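PDB 5D8N: leucine aminopeptidase 1, chloroplastic, which removes N-terminal amino acids, preferably leucine, from peptides as a magnesium-binding hexameric aminopeptidase of plant chloroplasts, and takes part in wound signalling and insect defence. Local coordinates for residues S244-V249 with F284-K289; L260-Y265 with T372-K377; P277-L282 with H350-A355; K294-G299 with E405-L410. The protein carries 1 engineered substitution. All coordinates share one frame; numbering follows the deposited sequence.

Interaction 1. Residues S244-V249 with F284-K289; sequences SDVISV and FKTPTK
Val246 and Lys285 are joined by the one direct backbone hydrogen bond of this contact: Lys285 N donates to Val246 O over 2.9 Å, lying in the plane of that carbonyl. The same oxygen receives a CA-H contact from Phe284 CA at 3.2 Å, and Val246 CA returns one to Lys285 O at 3.4 Å. Where the chains diverge, a water donates to both Asp245 O and Lys285 O.

In the fold, this is where strand 278-284 ends beside the start of strand 247-252, an outermost strand of the large mixed sheet of the catalytic domain. Ile247 and Phe284 form an antiparallel non-hydrogen-bonded pair with both side chains on one face of the sheet, where Ile247 also packs on helix 229-242.

Among the apolar contacts, the Phe284 ring is central. Its CG stands anti to the backbone N (chi1 166°), and the side chain runs beside that of Val246, whose CB is 3.7 Å from Phe284 CE1. Ile247 crosses at about a right angle, its CG1 meeting the ring edge 3.9 Å from Phe284 CD1. An alanine in place of Phe284 would probably open a gap beside Val246 CB and CG2 and cost Ile247 CG1 its contact with the ring edge. Val246 CG1 turns to Pro287 CD, at 4.2 Å.

The polar ends find partners outside the two segments: Asp245 forms a salt bridge with Arg343, and Thr286 OG1 bonds to Lys292.

Interaction 2. Residues L260-Y265 with T372-K377; sequences LKMGAY and TASNGK
Gly263 against Thr372, and Lys261 against Ser374, bring two turns of the catalytic domain together in a close backbone contact, in which the junction between helices 254-259 and 263-269 meets the loop joining strands 370-372 and 378-380. Lys261, at positive phi, is the C-prime residue of a Schellman motif that ends the first helix. Met262 then centres an inverse gamma turn, Gly263 N donating to Lys261 O, and occupies the N-cap position of the next helix. On the other side, Ala373 to Gly376 form a type I beta turn, and Asn375 OD1 accepts from Lys377 N in an Asx turn, the donor standing above the carbonyl plane.

The fit depends on small residues. Gly263 CA lies 3.1 Å from Thr372 O, and a beta carbon on that glycine would clash with the same oxygen. Ala264 CB and Ala373 CB touch at 4.3 Å. Ser374 CA is 3.2 Å from Lys261 O, while its CB lies 3.3 Å from Leu260 O. With chi1 at 49°, Ser374 OG sits between its own N and carbonyl carbon and bonds to Asp394, on helix 388-401.

One water lies 2.7 Å from Lys261 O and 2.8 Å from Thr372 O; another links Lys261 NZ to Ser374 O. Thr372 OG1 bonds to Thr20 of the second subunit. Several carbonyl oxygens converge here, and CA-H contacts, waters and the Asp394 carboxylate, which bonds to both Ser374 OG and Tyr265 N, probably do much to hold the two turns together.

Interaction 3. Residues P277-L282 with H350-A355; sequences PYFIHL and HFIVAA
Ala355 O accepts two hydrogen bonds, one from Tyr278 N across the strands at 3.1 Å and one from the hydroxyl of Tyr265. From there, strands 278-282 and 350-355 run antiparallel within the mixed sheet of the catalytic domain, strand 278-284 lying between 247-252 and 347-358. The hydrogen-bonded pairs are Tyr278 with Ala355, Ile280 with Val353 and Leu282 with Phe351. The bond from Phe351 N to Leu282 O, at 2.7 Å, is the shortest of them.

On one face Ile280, the cross-strand neighbour of Val353, packs on helix 229-242, and Leu282 and Phe351 pack on helix 327-342; branched and aromatic residues suit this buried layer. Leu282 CB meets Phe351 CD1 at 3.9 Å.

The other face carries Phe279, His281, Ile352 and Ala354. Phe279 CG is anti to the backbone N (chi1 -172°), and the ring leans toward the neighbouring strand: its CZ touches Ile352 CG2 at 3.6 Å and its CD2 touches Ala354 CB at 3.7 Å. Ala354, with only a methyl, lets the ring come this close. An alanine in place of Phe279 would probably leave a gap beside Ile352 and Ala354 and deprive Tyr398 of an edge-to-face partner.

His281 is the second partner of Tyr398. Its NE2 bonds to His350 ND1 at 2.9 Å and 166°, the rings meeting rim to rim. His350 NE2 bonds to Glu348; the two bonds together are likely to fix the His350 ring, and the carboxylate would probably polarise the pair.

Interaction 4. Residues K294-G299 with E405-L410; sequences KLALVG and EKIIDL
Leu295 and Lys406 lie side by side and point the same way, Leu295 CD2 resting 3.8 Å from Lys406 CB and close to its CD as well. The lysine chain, extended beyond CG, offers its methylenes to the leucine and carries NZ on to a salt bridge with Glu438 and a bond to Asn529. Two residues on, Leu297 and Ile408 repeat the side-by-side arrangement, with Leu297 CD2 4.1 Å from Ile408 CB. Leu295, Leu297 and Ile408 pack against Trp525 of helix 519-527.

On the reverse face Val298 and Ile407 are set differently: their side chains cross obliquely, with Val298 CG2 4.0 Å from Ile407 CG2. Ala296 CB lies 4.2 Å from Ile407 CG1. Helix 388-401 covers this face, so helices flank the sheet on both sides, an alpha/beta/alpha arrangement.

The strands run parallel, 17° apart, in the middle of the large sheet. Ala296 faces strand 406-410 with both polar backbone atoms, N donating to Lys406 O at 2.9 Å and O accepting from Ile408 N at 3.0 Å. Val298 does likewise with Ile408 O and Leu410 N. At the exposed end a water joins Lys294 N to Glu405 OE1.

Asp409 is also buried, its CB 3.9 Å from Val298 CB. Its CG lies between the backbone N and carbonyl carbon (chi1 80°), and the carboxylate hydrogen-bonds to His499 ND1 and Trp497 NE1, two partners that would probably offset the cost of burying it.

Overall arrangement
Following the chain, residues 244-249 open interaction 1, which closes when 284-289 return beside them. Before that, 260-265 open interaction 2 and 277-282 open interaction 3, so both cross interaction 1. Residues 294-299 then open interaction 4 after interaction 1 has closed. Interaction 3 closes at 350-355, wholly within the longer excursion of interaction 2, which ends at 372-377; interaction 4 closes last, at 405-410, crossing both. In one sheet, interactions 1, 3 and 4 pair 247-252 with 278-284, 278-284 with 347-358, and 293-305 with 406-411; backbone bonds from His350 to Leu295 and Leu297 join interactions 3 and 4. Interaction 2 meets interaction 3 through Tyr265.

Interaction 1. Residues S244-V249 with F284-K289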
loop_
_atom_site.group_PDB
_atom_site.type_symbol
_atom_site.label_atom_id
_atom_site.label_comp_id
_atom_site.label_asym_id
_atom_site.label_seq_id
_atom_site.Cartn_x
_atom_site.Cartn_y
_atom_site.Cartn_z
ATOM N N SER A 244 8.909 51.168 -13.914
ATOM C CA SER A 244 9.543 51.718 -12.721
ATOM C C SER A 244 8.876 52.983 -12.164
ATOM O O SER A 244 9.090 53.340 -11.012
ATOM C CB SER A 244 11.029 52.009 -12.986
ATOM O OG SER A 244 11.134 52.944 -14.034
ATOM N N ASP A 245 8.042 53.648 -12.947
ATOM C CA ASP A 245 7.330 54.812 -12.436
ATOM C C ASP A 245 6.060 54.459 -11.675
ATOM O O ASP A 245 5.572 55.294 -10.909
ATOM C CB ASP A 245 6.994 55.794 -13.561
ATOM C CG ASP A 245 6.011 55.221 -14.553
ATOM O OD1 ASP A 245 6.023 53.997 -14.773
ATOM O OD2 ASP A 245 5.290 56.013 -15.179
ATOM N N VAL A 246 5.620 53.199 -11.759
ATOM C CA VAL A 246 4.474 52.733 -10.972
ATOM C C VAL A 246 4.683 51.482 -10.115
ATOM O O VAL A 246 3.847 51.162 -9.274
ATOM C CB VAL A 246 3.264 52.501 -11.884
ATOM C CG1 VAL A 246 2.808 53.841 -12.462
ATOM C CG2 VAL A 246 3.582 51.528 -12.997
ATOM N N ILE A 247 5.777 50.761 -10.349
ATOM C CA ILE A 247 6.095 49.601 -9.537
ATOM C C ILE A 247 7.491 49.729 -8.935
ATOM O O ILE A 247 8.476 49.870 -9.646
ATOM C CB ILE A 247 5.957 48.289 -10.344
ATOM C CG1 ILE A 247 4.500 48.073 -10.771
ATOM C CG2 ILE A 247 6.450 47.118 -9.511
ATOM C CD1 ILE A 247 4.289 46.892 -11.711
ATOM N N SER A 248 7.566 49.589 -7.614
ATOM C CA SER A 248 8.820 49.484 -6.909
ATOM C C SER A 248 9.026 48.051 -6.429
ATOM O O SER A 248 8.072 47.268 -6.294
ATOM C CB SER A 248 8.830 50.425 -5.700
ATOM O OG SER A 248 7.829 50.047 -4.768
ATOM N N VAL A 249 10.273 47.727 -6.104
ATOM C CA VAL A 249 10.602 46.371 -5.678
ATOM C C VAL A 249 11.552 46.414 -4.495
ATOM O O VAL A 249 12.404 47.297 -4.406
ATOM C CB VAL A 249 11.229 45.541 -6.812
ATOM C CG1 VAL A 249 12.543 46.167 -7.288
ATOM C CG2 VAL A 249 11.471 44.122 -6.342
ATOM N N PHE A 284 2.680 48.308 -6.447
ATOM C CA PHE A 284 2.144 49.122 -7.517
ATOM C C PHE A 284 1.387 50.297 -6.929
ATOM O O PHE A 284 0.526 50.098 -6.067
ATOM C CB PHE A 284 1.201 48.335 -8.439
ATOM C CG PHE A 284 0.389 49.217 -9.339
ATOM C CD1 PHE A 284 0.898 49.641 -10.535
ATOM C CD2 PHE A 284 -0.835 49.727 -8.913
ATOM C CE1 PHE A 284 0.199 50.544 -11.303
ATOM C CE2 PHE A 284 -1.529 50.657 -9.667
ATOM C CZ PHE A 284 -1.001 51.067 -10.870
ATOM N N LYS A 285 1.564 51.455 -7.567
ATOM C CA LYS A 285 0.877 52.696 -7.194
ATOM C C LYS A 285 1.128 53.733 -8.297
ATOM O O LYS A 285 2.296 53.952 -8.614
ATOM C CB LYS A 285 1.601 53.153 -5.913
ATOM C CG LYS A 285 1.105 54.360 -5.155
ATOM C CD LYS A 285 1.673 54.391 -3.740
ATOM C CE LYS A 285 3.200 54.388 -3.624
ATOM N NZ LYS A 285 3.785 53.104 -3.115
ATOM N N THR A 286 0.113 54.398 -8.855
ATOM C CA THR A 286 0.381 55.597 -9.678
ATOM C C THR A 286 0.811 56.779 -8.784
ATOM O O THR A 286 0.447 56.827 -7.609
ATOM C CB THR A 286 -0.818 56.062 -10.518
ATOM O OG1 THR A 286 -1.942 56.246 -9.655
ATOM C CG2 THR A 286 -1.161 55.052 -11.593
ATOM N N PRO A 287 1.703 57.651 -9.287
ATOM C CA PRO A 287 2.283 58.713 -8.445
ATOM C C PRO A 287 1.277 59.785 -7.975
ATOM O O PRO A 287 1.555 60.557 -7.063
ATOM C CB PRO A 287 3.311 59.380 -9.361
ATOM C CG PRO A 287 3.546 58.424 -10.472
ATOM C CD PRO A 287 2.305 57.588 -10.630
ATOM N N THR A 288 0.064 59.752 -8.515
ATOM C CA THR A 288 -0.940 60.743 -8.189
ATOM C C THR A 288 -1.423 60.578 -6.752
ATOM O O THR A 288 -1.175 59.545 -6.136
ATOM C CB THR A 288 -2.121 60.674 -9.169
ATOM O OG1 THR A 288 -2.694 59.364 -9.172
ATOM C CG2 THR A 288 -1.675 61.012 -10.592
ATOM N N LYS A 289 -2.090 61.599 -6.218
ATOM C CA LYS A 289 -2.277 61.718 -4.775
ATOM C C LYS A 289 -3.740 61.632 -4.318
ATOM O O LYS A 289 -4.022 61.814 -3.143
ATOM C CB LYS A 289 -1.623 63.006 -4.255
ATOM C CG LYS A 289 -0.105 62.953 -4.157
ATOM C CD LYS A 289 0.469 64.318 -3.794
ATOM C CE LYS A 289 -0.016 64.799 -2.435
ATOM N NZ LYS A 289 0.655 66.046 -1.969
HETATM O O HOH W 1 4.068 55.750 -8.531
#

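Interaction 2. Residues L260-Y265 with T372-K377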
loop_
_atom_site.group_PDB
_atom_site.type_symbol
_atom_site.label_atom_id
_atom_site.label_comp_id
_atom_site.label_asym_id
_atom_site.label_seq_id
_atom_site.Cartn_x
_atom_site.Cartn_y
_atom_site.Cartn_z
ATOM N N LEU A 260 13.328 39.987 10.617
ATOM C CA LEU A 260 11.879 40.120 10.729
ATOM C C LEU A 260 11.207 38.908 11.389
ATOM O O LEU A 260 9.983 38.834 11.476
ATOM C CB LEU A 260 11.291 40.394 9.355
ATOM C CG LEU A 260 11.623 41.776 8.790
ATOM C CD1 LEU A 260 11.173 41.894 7.357
ATOM C CD2 LEU A 260 10.966 42.873 9.606
ATOM N N LYS A 261 12.030 37.996 11.890
ATOM C CA LYS A 261 11.597 36.887 12.719
ATOM C C LYS A 261 10.722 35.891 11.957
ATOM O O LYS A 261 9.905 35.193 12.566
ATOM C CB LYS A 261 10.878 37.384 13.970
ATOM C CG LYS A 261 11.773 38.263 14.839
ATOM C CD LYS A 261 11.144 38.567 16.191
ATOM C CE LYS A 261 9.958 39.504 16.072
ATOM N NZ LYS A 261 9.432 39.842 17.424
ATOM N N MET A 262 11.007 35.709 10.671
ATOM C CA MET A 262 10.212 34.803 9.850
ATOM C C MET A 262 10.697 33.363 10.014
ATOM O O MET A 262 11.186 32.738 9.072
ATOM C CB MET A 262 10.342 35.209 8.387
ATOM C CG MET A 262 9.849 36.592 8.073
ATOM S SD MET A 262 9.705 36.809 6.294
ATOM C CE MET A 262 9.318 38.547 6.204
ATOM N N GLY A 263 10.498 32.806 11.203
ATOM C CA GLY A 263 11.001 31.479 11.492
ATOM C C GLY A 263 10.313 30.344 10.742
ATOM O O GLY A 263 10.939 29.296 10.544
ATOM N N ALA A 264 9.035 30.506 10.385
ATOM C CA ALA A 264 8.340 29.454 9.661
ATOM C C ALA A 264 8.836 29.338 8.221
ATOM O O ALA A 264 9.198 28.258 7.751
ATOM C CB ALA A 264 6.843 29.657 9.725
ATOM N N TYR A 265 8.969 30.472 7.549
ATOM C CA TYR A 265 9.524 30.528 6.206
ATOM C C TYR A 265 10.973 30.035 6.177
ATOM O O TYR A 265 11.342 29.184 5.358
ATOM C CB TYR A 265 9.392 31.953 5.664
ATOM C CG TYR A 265 10.219 32.315 4.430
ATOM C CD1 TYR A 265 10.180 31.556 3.272
ATOM C CD2 TYR A 265 10.915 33.513 4.373
ATOM C CE1 TYR A 265 10.802 31.966 2.093
ATOM C CE2 TYR A 265 11.576 33.925 3.221
ATOM C CZ TYR A 265 11.525 33.147 2.079
ATOM O OH TYR A 265 12.118 33.625 0.925
ATOM N N THR A 372 8.759 28.893 14.831
ATOM C CA THR A 372 8.051 30.051 15.346
ATOM C C THR A 372 7.853 31.088 14.254
ATOM O O THR A 372 8.818 31.656 13.715
ATOM C CB THR A 372 8.847 30.615 16.538
ATOM O OG1 THR A 372 9.061 29.550 17.481
ATOM C CG2 THR A 372 8.141 31.782 17.240
ATOM N N ALA A 373 6.594 31.377 13.949
ATOM C CA ALA A 373 6.292 32.391 12.921
ATOM C C ALA A 373 6.545 33.803 13.454
ATOM O O ALA A 373 6.792 33.992 14.649
ATOM C CB ALA A 373 4.845 32.263 12.471
ATOM N N SER A 374 6.540 34.779 12.554
ATOM C CA SER A 374 6.918 36.143 12.898
ATOM C C SER A 374 5.871 36.861 13.744
ATOM O O SER A 374 6.127 37.953 14.236
ATOM C CB SER A 374 7.218 36.967 11.632
ATOM O OG SER A 374 6.207 36.837 10.650
ATOM N N ASN A 375 4.726 36.238 13.980
ATOM C CA ASN A 375 3.785 36.732 14.993
ATOM C C ASN A 375 3.909 36.014 16.332
ATOM O O ASN A 375 3.089 36.207 17.220
ATOM C CB ASN A 375 2.342 36.635 14.522
ATOM C CG ASN A 375 1.875 35.206 14.352
ATOM O OD1 ASN A 375 2.635 34.264 14.506
ATOM N ND2 ASN A 375 0.595 35.044 14.017
ATOM N N GLY A 376 4.961 35.223 16.498
ATOM C CA GLY A 376 5.237 34.551 17.760
ATOM C C GLY A 376 4.586 33.190 17.927
ATOM O O GLY A 376 4.805 32.533 18.957
ATOM N N LYS A 377 3.649 32.817 17.056
ATOM C CA LYS A 377 2.942 31.548 17.239
ATOM C C LYS A 377 3.844 30.397 16.856
ATOM O O LYS A 377 4.616 30.507 15.902
ATOM C CB LYS A 377 1.636 31.481 16.437
ATOM C CG LYS A 377 0.640 32.527 16.892
ATOM C CD LYS A 377 -0.697 32.396 16.190
ATOM C CE LYS A 377 -1.615 33.518 16.632
ATOM N NZ LYS A 377 -2.916 33.438 15.943
HETATM O O HOH W 2 10.110 33.869 14.935
HETATM O O HOH W 3 6.954 37.983 17.346
#

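Interaction 3. Residues P277-L282 with H350-A355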
loop_
_atom_site.group_PDB
_atom_site.type_symbol
_atom_site.label_atom_id
_atom_site.label_comp_id
_atom_site.label_asym_id
_atom_site.label_seq_id
_atom_site.Cartn_x
_atom_site.Cartn_y
_atom_site.Cartn_z
ATOM N N PRO A 277 16.900 31.414 -0.444
ATOM C CA PRO A 277 15.558 31.954 -0.518
ATOM C C PRO A 277 15.524 33.476 -0.622
ATOM O O PRO A 277 16.490 34.120 -0.249
ATOM C CB PRO A 277 14.978 31.589 0.831
ATOM C CG PRO A 277 16.140 31.659 1.745
ATOM C CD PRO A 277 17.324 31.194 0.949
ATOM N N TYR A 278 14.498 34.008 -1.274
ATOM C CA TYR A 278 14.337 35.437 -1.439
ATOM C C TYR A 278 12.877 35.760 -1.207
ATOM O O TYR A 278 11.975 35.150 -1.787
ATOM C CB TYR A 278 14.758 35.899 -2.840
ATOM C CG TYR A 278 16.249 35.802 -3.045
ATOM C CD1 TYR A 278 17.115 36.758 -2.492
ATOM C CD2 TYR A 278 16.815 34.692 -3.648
ATOM C CE1 TYR A 278 18.494 36.603 -2.523
ATOM C CE2 TYR A 278 18.193 34.548 -3.715
ATOM C CZ TYR A 278 19.026 35.530 -3.207
ATOM O OH TYR A 278 20.389 35.343 -3.225
ATOM N N PHE A 279 12.654 36.821 -0.447
ATOM C CA PHE A 279 11.301 37.259 -0.143
ATOM C C PHE A 279 11.037 38.457 -1.051
ATOM O O PHE A 279 11.720 39.473 -0.977
ATOM C CB PHE A 279 11.210 37.600 1.351
ATOM C CG PHE A 279 9.816 37.886 1.825
ATOM C CD1 PHE A 279 9.245 39.141 1.648
ATOM C CD2 PHE A 279 9.131 36.946 2.572
ATOM C CE1 PHE A 279 7.965 39.407 2.106
ATOM C CE2 PHE A 279 7.862 37.217 3.037
ATOM C CZ PHE A 279 7.266 38.436 2.795
ATOM N N ILE A 280 10.045 38.314 -1.908
ATOM C CA ILE A 280 9.752 39.265 -2.952
ATOM C C ILE A 280 8.612 40.182 -2.558
ATOM O O ILE A 280 7.514 39.732 -2.205
ATOM C CB ILE A 280 9.367 38.524 -4.245
ATOM C CG1 ILE A 280 10.537 37.682 -4.743
ATOM C CG2 ILE A 280 8.952 39.520 -5.306
ATOM C CD1 ILE A 280 10.132 36.652 -5.774
ATOM N N HIS A 281 8.886 41.482 -2.619
ATOM C CA HIS A 281 7.877 42.505 -2.353
ATOM C C HIS A 281 7.812 43.559 -3.456
ATOM O O HIS A 281 8.707 44.384 -3.600
ATOM C CB HIS A 281 8.142 43.162 -0.997
ATOM C CG HIS A 281 7.103 44.155 -0.590
ATOM N ND1 HIS A 281 7.334 45.119 0.371
ATOM C CD2 HIS A 281 5.866 44.412 -1.091
ATOM C CE1 HIS A 281 6.239 45.845 0.528
ATOM N NE2 HIS A 281 5.340 45.453 -0.360
ATOM N N LEU A 282 6.780 43.492 -4.277
ATOM C CA LEU A 282 6.521 44.538 -5.271
ATOM C C LEU A 282 5.373 45.386 -4.776
ATOM O O LEU A 282 4.473 44.887 -4.083
ATOM C CB LEU A 282 6.103 43.931 -6.604
ATOM C CG LEU A 282 7.128 43.064 -7.324
ATOM C CD1 LEU A 282 6.480 42.340 -8.498
ATOM C CD2 LEU A 282 8.254 43.934 -7.838
ATOM N N HIS A 350 0.161 45.538 -3.145
ATOM C CA HIS A 350 1.393 44.865 -2.748
ATOM C C HIS A 350 1.388 43.418 -3.221
ATOM O O HIS A 350 0.382 42.710 -3.073
ATOM C CB HIS A 350 1.506 44.916 -1.232
ATOM C CG HIS A 350 1.609 46.306 -0.702
ATOM N ND1 HIS A 350 2.808 46.867 -0.334
ATOM C CD2 HIS A 350 0.667 47.243 -0.465
ATOM C CE1 HIS A 350 2.612 48.122 0.025
ATOM N NE2 HIS A 350 1.312 48.348 0.023
ATOM N N PHE A 351 2.434 43.052 -3.952
ATOM C CA PHE A 351 2.589 41.690 -4.447
ATOM C C PHE A 351 3.695 40.997 -3.659
ATOM O O PHE A 351 4.839 41.458 -3.649
ATOM C CB PHE A 351 2.949 41.680 -5.935
ATOM C CG PHE A 351 2.073 42.523 -6.802
ATOM C CD1 PHE A 351 2.235 43.907 -6.847
ATOM C CD2 PHE A 351 1.054 41.953 -7.533
ATOM C CE1 PHE A 351 1.440 44.666 -7.688
ATOM C CE2 PHE A 351 0.188 42.719 -8.295
ATOM C CZ PHE A 351 0.376 44.078 -8.381
ATOM N N ILE A 352 3.349 39.921 -2.956
ATOM C CA ILE A 352 4.248 39.316 -1.968
ATOM C C ILE A 352 4.420 37.816 -2.172
ATOM O O ILE A 352 3.435 37.102 -2.297
ATOM C CB ILE A 352 3.713 39.613 -0.565
ATOM C CG1 ILE A 352 3.826 41.110 -0.273
ATOM C CG2 ILE A 352 4.476 38.824 0.480
ATOM C CD1 ILE A 352 2.911 41.583 0.824
ATOM N N VAL A 353 5.665 37.383 -2.351
ATOM C CA VAL A 353 6.005 35.984 -2.526
ATOM C C VAL A 353 7.224 35.611 -1.686
ATOM O O VAL A 353 8.317 36.151 -1.884
ATOM C CB VAL A 353 6.343 35.656 -3.985
ATOM C CG1 VAL A 353 6.774 34.200 -4.109
ATOM C CG2 VAL A 353 5.132 35.888 -4.884
ATOM N N ALA A 354 7.025 34.705 -0.731
ATOM C CA ALA A 354 8.133 34.161 0.041
ATOM C C ALA A 354 8.719 32.949 -0.673
ATOM O O ALA A 354 8.207 31.818 -0.547
ATOM C CB ALA A 354 7.672 33.790 1.440
ATOM N N ALA A 355 9.713 33.212 -1.515
ATOM C CA ALA A 355 10.210 32.205 -2.433
ATOM C C ALA A 355 11.352 31.384 -1.818
ATOM O O ALA A 355 12.245 31.900 -1.145
ATOM C CB ALA A 355 10.692 32.864 -3.711
#

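Interaction 4. Residues K294-G299 with E405-L410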
loop_
_atom_site.group_PDB
_atom_site.type_symbol
_atom_site.label_atom_id
_atom_site.label_comp_id
_atom_site.label_asym_id
_atom_site.label_seq_id
_atom_site.Cartn_x
_atom_site.Cartn_y
_atom_site.Cartn_z
ATOM N N LYS A 294 -5.758 50.079 -0.268
ATOM C CA LYS A 294 -4.532 49.294 -0.111
ATOM C C LYS A 294 -4.833 47.805 -0.095
ATOM O O LYS A 294 -5.567 47.295 0.769
ATOM C CB LYS A 294 -3.793 49.693 1.162
ATOM C CG LYS A 294 -3.264 51.121 1.106
ATOM C CD LYS A 294 -2.583 51.572 2.388
ATOM C CE LYS A 294 -1.257 50.832 2.570
ATOM N NZ LYS A 294 -0.536 51.185 3.829
ATOM N N LEU A 295 -4.297 47.106 -1.089
ATOM C CA LEU A 295 -4.559 45.672 -1.286
ATOM C C LEU A 295 -3.236 44.918 -1.287
ATOM O O LEU A 295 -2.215 45.440 -1.747
ATOM C CB LEU A 295 -5.282 45.462 -2.611
ATOM C CG LEU A 295 -6.492 46.360 -2.888
ATOM C CD1 LEU A 295 -6.945 46.174 -4.330
ATOM C CD2 LEU A 295 -7.639 46.045 -1.941
ATOM N N ALA A 296 -3.278 43.650 -0.887
ATOM C CA ALA A 296 -2.173 42.736 -1.117
ATOM C C ALA A 296 -2.593 41.465 -1.850
ATOM O O ALA A 296 -3.612 40.846 -1.561
ATOM C CB ALA A 296 -1.481 42.361 0.195
ATOM N N LEU A 297 -1.655 40.972 -2.643
ATOM C CA LEU A 297 -1.786 39.696 -3.325
ATOM C C LEU A 297 -0.573 38.875 -2.919
ATOM O O LEU A 297 0.559 39.259 -3.217
ATOM C CB LEU A 297 -1.790 39.908 -4.841
ATOM C CG LEU A 297 -2.927 40.775 -5.375
ATOM C CD1 LEU A 297 -2.768 40.991 -6.862
ATOM C CD2 LEU A 297 -4.248 40.070 -5.089
ATOM N N VAL A 298 -0.825 37.770 -2.223
ATOM C CA VAL A 298 0.209 36.893 -1.702
ATOM C C VAL A 298 0.191 35.548 -2.431
ATOM O O VAL A 298 -0.858 34.906 -2.537
ATOM C CB VAL A 298 -0.024 36.643 -0.207
ATOM C CG1 VAL A 298 1.020 35.665 0.318
ATOM C CG2 VAL A 298 0.066 37.962 0.535
ATOM N N GLY A 299 1.342 35.145 -2.960
ATOM C CA GLY A 299 1.431 33.901 -3.723
ATOM C C GLY A 299 2.415 32.929 -3.114
ATOM O O GLY A 299 3.525 33.303 -2.734
ATOM N N GLU A 405 -5.777 46.831 3.572
ATOM C CA GLU A 405 -7.169 46.632 3.956
ATOM C C GLU A 405 -7.688 45.227 3.548
ATOM O O GLU A 405 -8.538 44.648 4.213
ATOM C CB GLU A 405 -7.956 47.743 3.254
ATOM C CG GLU A 405 -9.470 47.697 3.356
ATOM C CD GLU A 405 -10.158 48.840 2.612
ATOM O OE1 GLU A 405 -9.463 49.790 2.183
ATOM O OE2 GLU A 405 -11.404 48.821 2.542
ATOM N N LYS A 406 -7.209 44.676 2.439
ATOM C CA LYS A 406 -7.693 43.401 1.926
ATOM C C LYS A 406 -6.503 42.600 1.392
ATOM O O LYS A 406 -5.643 43.149 0.694
ATOM C CB LYS A 406 -8.722 43.624 0.813
ATOM C CG LYS A 406 -9.919 44.492 1.193
ATOM C CD LYS A 406 -10.862 44.702 0.013
ATOM C CE LYS A 406 -11.971 45.702 0.346
ATOM N NZ LYS A 406 -12.840 45.872 -0.855
ATOM N N ILE A 407 -6.526 41.293 1.640
ATOM C CA ILE A 407 -5.546 40.344 1.118
ATOM C C ILE A 407 -6.262 39.221 0.374
ATOM O O ILE A 407 -7.164 38.583 0.917
ATOM C CB ILE A 407 -4.732 39.711 2.260
ATOM C CG1 ILE A 407 -4.040 40.791 3.093
ATOM C CG2 ILE A 407 -3.692 38.758 1.706
ATOM C CD1 ILE A 407 -3.397 40.255 4.348
ATOM N N ILE A 408 -5.712 38.856 -0.775
ATOM C CA ILE A 408 -5.961 37.543 -1.357
ATOM C C ILE A 408 -4.667 36.767 -1.456
ATOM O O ILE A 408 -3.697 37.280 -2.031
ATOM C CB ILE A 408 -6.596 37.646 -2.759
ATOM C CG1 ILE A 408 -7.944 38.368 -2.693
ATOM C CG2 ILE A 408 -6.777 36.246 -3.367
ATOM C CD1 ILE A 408 -8.618 38.543 -4.034
ATOM N N ASP A 409 -4.656 35.521 -0.976
ATOM C CA ASP A 409 -3.534 34.631 -1.242
ATOM C C ASP A 409 -3.957 33.528 -2.193
ATOM O O ASP A 409 -5.109 33.114 -2.195
ATOM C CB ASP A 409 -2.905 34.046 0.023
ATOM C CG ASP A 409 -3.687 32.872 0.575
ATOM O OD1 ASP A 409 -3.575 31.745 -0.007
ATOM O OD2 ASP A 409 -4.342 33.060 1.631
ATOM N N LEU A 410 -3.029 33.140 -3.059
ATOM C CA LEU A 410 -3.206 31.996 -3.941
ATOM C C LEU A 410 -2.107 30.999 -3.659
ATOM O O LEU A 410 -0.923 31.334 -3.636
ATOM C CB LEU A 410 -3.129 32.419 -5.405
ATOM C CG LEU A 410 -4.404 33.103 -5.934
ATOM C CD1 LEU A 410 -4.402 34.537 -5.459
ATOM C CD2 LEU A 410 -4.437 33.071 -7.454
HETATM O O HOH W 4 -7.089 50.790 2.220
#